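Local coordinates for creatinine amidohydrolase (Nostoc punctiforme PCC 73102, PDB 3NO4), which probably hydrolyses carbon-nitrogen bonds in linear amides, as a metal-dependent member of the creatininase superfamily, at residues A[230-234]-A[235-239]; A[84-87]-A[88-91]; A[28-31]-A[32-36]. One frame throughout, in Å; residues are numbered along the deposited sequence.

Interaction 1: residues A[230-234]-A[235-239]; sequences DGRMG and SNPGL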
# COMPACT_ATOMS: atom_id res chain seq x y z
N ASP A 230 -18.84 1.50 29.87
CA ASP A 230 -20.00 0.84 29.24
C ASP A 230 -20.14 1.21 27.76
O ASP A 230 -21.04 0.71 27.09
CB ASP A 230 -21.29 1.04 30.05
CG ASP A 230 -21.93 2.41 29.87
OD1 ASP A 230 -21.40 3.32 29.20
OD2 ASP A 230 -23.02 2.56 30.43
N GLY A 231 -19.29 2.12 27.29
CA GLY A 231 -19.22 2.52 25.89
C GLY A 231 -19.91 3.82 25.55
O GLY A 231 -19.70 4.33 24.47
N ARG A 232 -20.73 4.34 26.46
CA ARG A 232 -21.38 5.63 26.29
C ARG A 232 -20.41 6.77 26.55
O ARG A 232 -19.57 6.68 27.43
CB ARG A 232 -22.52 5.81 27.30
CG ARG A 232 -23.71 4.86 27.15
CD ARG A 232 -24.78 5.26 28.18
NE ARG A 232 -24.45 4.79 29.53
CZ ARG A 232 -24.96 5.24 30.68
NH1 ARG A 232 -25.83 6.25 30.71
NH2 ARG A 232 -24.62 4.66 31.83
N MSE A 233 -20.57 7.87 25.81
CA MSE A 233 -19.92 9.15 26.13
C MSE A 233 -21.01 10.19 26.45
O MSE A 233 -21.66 10.71 25.57
CB MSE A 233 -19.08 9.62 24.95
CG MSE A 233 -17.93 8.68 24.54
SE MSE A 233 -17.15 9.30 22.86
CE MSE A 233 -16.21 10.84 23.64
N GLY A 234 -21.20 10.43 27.74
CA GLY A 234 -21.98 11.56 28.24
C GLY A 234 -23.49 11.45 28.14
O GLY A 234 -24.20 12.43 28.48
N SER A 235 -23.98 10.28 27.73
CA SER A 235 -25.29 10.16 27.16
C SER A 235 -26.22 9.37 28.07
O SER A 235 -25.75 8.47 28.80
CB SER A 235 -25.20 9.51 25.78
OG SER A 235 -24.74 8.19 25.83
N ASN A 236 -27.49 9.73 28.02
CA ASN A 236 -28.56 8.95 28.62
C ASN A 236 -29.49 8.46 27.52
O ASN A 236 -30.59 9.02 27.33
CB ASN A 236 -29.31 9.73 29.70
CG ASN A 236 -30.28 8.86 30.47
OD1 ASN A 236 -30.44 7.68 30.18
ND2 ASN A 236 -30.96 9.45 31.45
N PRO A 237 -29.10 7.37 26.83
CA PRO A 237 -29.99 6.82 25.79
C PRO A 237 -31.31 6.26 26.28
O PRO A 237 -32.20 6.06 25.47
CB PRO A 237 -29.13 5.74 25.11
CG PRO A 237 -28.17 5.32 26.16
CD PRO A 237 -27.85 6.58 26.94
N GLY A 238 -31.46 6.04 27.58
CA GLY A 238 -32.73 5.69 28.17
C GLY A 238 -33.82 6.75 28.03
O GLY A 238 -34.99 6.43 28.24
N LEU A 239 -33.47 8.01 27.71
CA LEU A 239 -34.49 9.02 27.40
C LEU A 239 -35.13 8.82 26.01
O LEU A 239 -36.18 9.42 25.75
CB LEU A 239 -33.94 10.44 27.56
CG LEU A 239 -33.40 10.79 28.95
CD1 LEU A 239 -32.65 12.15 28.87
CD2 LEU A 239 -34.49 10.81 30.05
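Between R232 and S235 the backbone turns through G234, at positive phi (76°), and this loop brings the S235 carbonyl to R232 NH1. R232 NH1 donates to S235 O at 2.9 Å. The donor lies in the carbonyl plane, but the oxygen is tilted from the guanidinium plane and the bond is bent at the hydrogen, at 139°. R232 CD packs crosswise on the ring of P237, 3.6 Å from P237 CD. Beyond it the chain kinks at chi3 (-78°), which turns the guanidinium toward D230 and S235 O. R232 NE lies 2.8 Å from D230 OD2, on its syn lone pair, in a salt bridge. R232 NH2 also donates to D230 OD2, at 3.0 Å, and to S209 O. D230 OD1 accepts from R232 N at 3.0 Å, which makes an Asx turn. S235 OG leans on R232 CB at 3.6 Å, but its hydrogen bonds go to the carbonyls of H186 and A187. A leucine in place of R232 would probably leave the D230 carboxylate without its charged mate and the S235 carbonyl without this donor. A single guanidinium thus ties an acid before it to a carbonyl after it, and D230 probably balances the buried charge.

Interaction 2: residues A[84-87]-A[88-91]; sequences VGMA and LHHT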
# COMPACT_ATOMS: atom_id res chain seq x y z
N VAL A 84 -19.47 -0.74 7.30
CA VAL A 84 -18.29 -0.77 8.16
C VAL A 84 -17.38 0.38 7.72
O VAL A 84 -17.03 0.46 6.54
CB VAL A 84 -17.60 -2.12 8.09
CG1 VAL A 84 -16.19 -2.13 8.76
CG2 VAL A 84 -18.50 -3.20 8.70
N GLY A 85 -17.07 1.28 8.67
CA GLY A 85 -16.20 2.42 8.43
C GLY A 85 -15.02 2.47 9.40
O GLY A 85 -14.42 1.43 9.72
N MSE A 86 -14.68 3.67 9.82
CA MSE A 86 -13.53 3.94 10.67
C MSE A 86 -14.01 4.08 12.12
O MSE A 86 -14.49 5.17 12.57
CB MSE A 86 -12.75 5.17 10.18
CG MSE A 86 -11.27 5.08 10.48
SE MSE A 86 -10.88 5.04 12.37
CE MSE A 86 -11.71 6.69 12.99
N ALA A 87 -13.91 2.95 12.82
CA ALA A 87 -14.39 2.79 14.19
C ALA A 87 -13.29 2.14 15.06
O ALA A 87 -13.58 1.34 15.94
CB ALA A 87 -15.67 1.94 14.18
N LEU A 88 -12.03 2.54 14.84
CA LEU A 88 -10.88 1.87 15.46
C LEU A 88 -10.91 1.98 16.99
O LEU A 88 -10.58 1.00 17.71
CB LEU A 88 -9.54 2.38 14.88
CG LEU A 88 -9.12 1.85 13.48
CD1 LEU A 88 -7.81 2.50 12.96
CD2 LEU A 88 -8.97 0.34 13.42
N HIS A 89 -11.35 3.15 17.48
CA HIS A 89 -11.45 3.43 18.90
C HIS A 89 -12.52 2.62 19.68
O HIS A 89 -12.50 2.65 20.92
CB HIS A 89 -11.55 4.96 19.17
CG HIS A 89 -12.64 5.65 18.42
ND1 HIS A 89 -12.50 6.04 17.11
CD2 HIS A 89 -13.88 6.03 18.81
CE1 HIS A 89 -13.64 6.58 16.70
NE2 HIS A 89 -14.49 6.61 17.72
N HIS A 90 -13.43 1.94 18.98
CA HIS A 90 -14.46 1.08 19.59
C HIS A 90 -14.12 -0.42 19.59
O HIS A 90 -14.96 -1.25 20.01
CB HIS A 90 -15.79 1.28 18.87
CG HIS A 90 -16.33 2.66 18.97
ND1 HIS A 90 -16.79 3.19 20.16
CD2 HIS A 90 -16.43 3.65 18.04
CE1 HIS A 90 -17.20 4.43 19.94
NE2 HIS A 90 -16.99 4.74 18.67
N THR A 91 -12.91 -0.79 19.18
CA THR A 91 -12.56 -2.21 19.00
C THR A 91 -12.29 -3.00 20.32
O THR A 91 -12.18 -4.22 20.27
CB THR A 91 -11.38 -2.40 18.01
OG1 THR A 91 -10.20 -1.81 18.54
CG2 THR A 91 -11.70 -1.74 16.68
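M86, a selenomethionine, reaches forward along the chain to L88 and H89. CB and CG lead to SE without a close approach to 88-91. The bend at chi2 (-64°) brings SE back over the start of the next turn, and a second bend at chi3 carries CE on to H89. M86 SE sits 3.7 Å from L88 N and 3.8 Å from L88 CG. The M86 and L88 side chains cross at about a right angle there. The tip, M86 CE, comes to the edge of the H89 ring, 4.2 Å from H89 CE1, near the ring plane. P101 touches both M86 and L88, and S141 and A145 of a third subunit pack against M86 and L88 respectively.

Next to this apolar contact the backbone closes a short 3-10 turn. H90 N donates to A87 O at 3.1 Å, with an angle of 157° at the hydrogen. The donor stands above the carbonyl plane, 52° out of it. T91 CG2 rests 3.7 Å from the same A87 O.

The turn sets two imidazoles next to each other. H89 CD2 lies 3.3 Å above the plane of the H90 ring, offset toward its rim. H89 NE2 and H90 NE2 both bond to one oxygen of an unidentified bound molecule. H90 ND1 pairs with Q49, and its ring stacks on H186. The two histidines probably line part of a pocket, consistent with the substrate site of a creatininase-family enzyme.

Interaction 3: residues A[28-31]-A[32-36]; sequences QEVE and AYLQQ
A32 N donates to Q28 O at 2.8 Å, in the i to i+4 pattern of an alpha helix. This is helix 27-36. The next two bonds follow the same pattern, from Y33 N to E29 O and from L34 N to V30 O, both 2.9 Å long. All three are fairly straight at the hydrogen, at 157° to 163°. The fourth is weak: Q35 N stands 3.5 Å from E31 O. A water also sits here. It donates to E31 O and to Q35 OE1, so it bridges a backbone carbonyl to a side-chain amide one turn on. The Q35 chain bends at chi2, which turns the amide back toward that water.

E29 OE1 accepts from T26 N and forms a salt bridge with K204 of a second subunit. Y33 OH bonds to G39 O and I77 N, which ties the helix to the strands that begin there.

The apolar face carries V30, Y33 and L34. All three lean on F120, and V30 and L34 also pack on I56 and P94, respectively, of a second subunit. V30 and L34 lie side by side and point the same way. The helix thus packs beside the edge strand 20-21, is tied to the starts of two neighbouring strands, and takes part in a subunit interface. Y33 swings its ring away from the first turn, with CG anti to the backbone N (chi1 172°), while its CB stays close to V30 O at 3.4 Å. The apolar contact between the turns is made by methyl groups: V30 CG1 meets L34 CD1 at 4.2 Å.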
# COMPACT_ATOMS: atom_id res chain seq x y z
N GLN A 28 -29.80 -0.79 -17.43
CA GLN A 28 -30.58 0.08 -18.34
C GLN A 28 -31.32 1.21 -17.63
O GLN A 28 -31.33 2.35 -18.09
CB GLN A 28 -31.52 -0.76 -19.21
CG GLN A 28 -30.78 -1.65 -20.19
CD GLN A 28 -31.64 -2.70 -20.89
OE1 GLN A 28 -32.82 -2.94 -20.57
NE2 GLN A 28 -31.05 -3.32 -21.87
N GLU A 29 -31.92 0.91 -16.47
CA GLU A 29 -32.56 1.94 -15.61
C GLU A 29 -31.55 2.96 -15.10
O GLU A 29 -31.86 4.15 -15.10
CB GLU A 29 -33.32 1.30 -14.45
CG GLU A 29 -34.58 0.54 -14.92
CD GLU A 29 -35.22 -0.30 -13.84
OE1 GLU A 29 -34.51 -0.82 -12.96
OE2 GLU A 29 -36.45 -0.47 -13.87
N VAL A 30 -30.34 2.51 -14.72
CA VAL A 30 -29.27 3.42 -14.31
C VAL A 30 -28.79 4.33 -15.48
O VAL A 30 -28.62 5.52 -15.27
CB VAL A 30 -28.09 2.72 -13.65
CG1 VAL A 30 -27.00 3.73 -13.26
CG2 VAL A 30 -28.58 1.94 -12.43
N GLU A 31 -28.60 3.74 -16.66
CA GLU A 31 -28.34 4.47 -17.89
C GLU A 31 -29.43 5.51 -18.18
O GLU A 31 -29.12 6.67 -18.46
CB GLU A 31 -28.19 3.49 -19.07
CG GLU A 31 -27.80 4.12 -20.40
CD GLU A 31 -27.64 3.07 -21.49
OE1 GLU A 31 -28.63 2.42 -21.88
OE2 GLU A 31 -26.52 2.90 -21.97
N ALA A 32 -30.70 5.12 -18.06
CA ALA A 32 -31.81 6.07 -18.24
C ALA A 32 -31.76 7.22 -17.20
O ALA A 32 -31.88 8.39 -17.56
CB ALA A 32 -33.18 5.35 -18.21
N TYR A 33 -31.52 6.87 -15.93
CA TYR A 33 -31.35 7.86 -14.85
C TYR A 33 -30.25 8.87 -15.13
O TYR A 33 -30.45 10.08 -14.91
CB TYR A 33 -31.08 7.16 -13.51
CG TYR A 33 -30.71 8.05 -12.35
CD1 TYR A 33 -29.37 8.44 -12.13
CD2 TYR A 33 -31.67 8.51 -11.47
CE1 TYR A 33 -29.03 9.25 -11.06
CE2 TYR A 33 -31.34 9.33 -10.40
CZ TYR A 33 -30.03 9.70 -10.20
OH TYR A 33 -29.74 10.49 -9.11
N LEU A 34 -29.10 8.39 -15.61
CA LEU A 34 -27.95 9.24 -15.94
C LEU A 34 -28.18 10.28 -17.04
O LEU A 34 -27.42 11.23 -17.12
CB LEU A 34 -26.68 8.42 -16.25
CG LEU A 34 -26.02 7.78 -15.02
CD1 LEU A 34 -25.00 6.73 -15.41
CD2 LEU A 34 -25.36 8.87 -14.18
N GLN A 35 -29.21 10.10 -17.87
CA GLN A 35 -29.64 11.17 -18.80
C GLN A 35 -30.21 12.39 -18.05
O GLN A 35 -30.08 13.49 -18.54
CB GLN A 35 -30.69 10.65 -19.80
CG GLN A 35 -30.23 9.49 -20.72
CD GLN A 35 -29.06 9.87 -21.65
OE1 GLN A 35 -27.98 9.30 -21.54
NE2 GLN A 35 -29.27 10.84 -22.57
N GLN A 36 -30.84 12.15 -16.89
CA GLN A 36 -31.55 13.18 -16.11
C GLN A 36 -30.67 13.75 -14.97
O GLN A 36 -30.79 14.91 -14.63
CB GLN A 36 -32.84 12.60 -15.51
CG GLN A 36 -33.75 11.85 -16.48
CD GLN A 36 -34.13 12.71 -17.64
OE1 GLN A 36 -33.99 13.94 -17.59
NE2 GLN A 36 -34.60 12.09 -18.72
O HOH W 1 -27.06 7.68 -19.77

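Interactions 1 and 2 lie near each other, with centres about 18 Å apart and nearest atoms about 5 Å apart. Both are loop contacts, and Q49 and H186 bond or stack with residues of each. Interaction 1 is mostly buried and built on charge. Interaction 2 is partly buried and joins selenium packing to a histidine pair at a ligand. Interaction 3 stands apart, about 44 Å from interaction 1 and 35 Å from interaction 2 between centres, on the opposite side of the chain's centre from both. It is regular helix, with one face packed and the other more exposed, where a water joins a carbonyl to an amide. All three touch a second subunit.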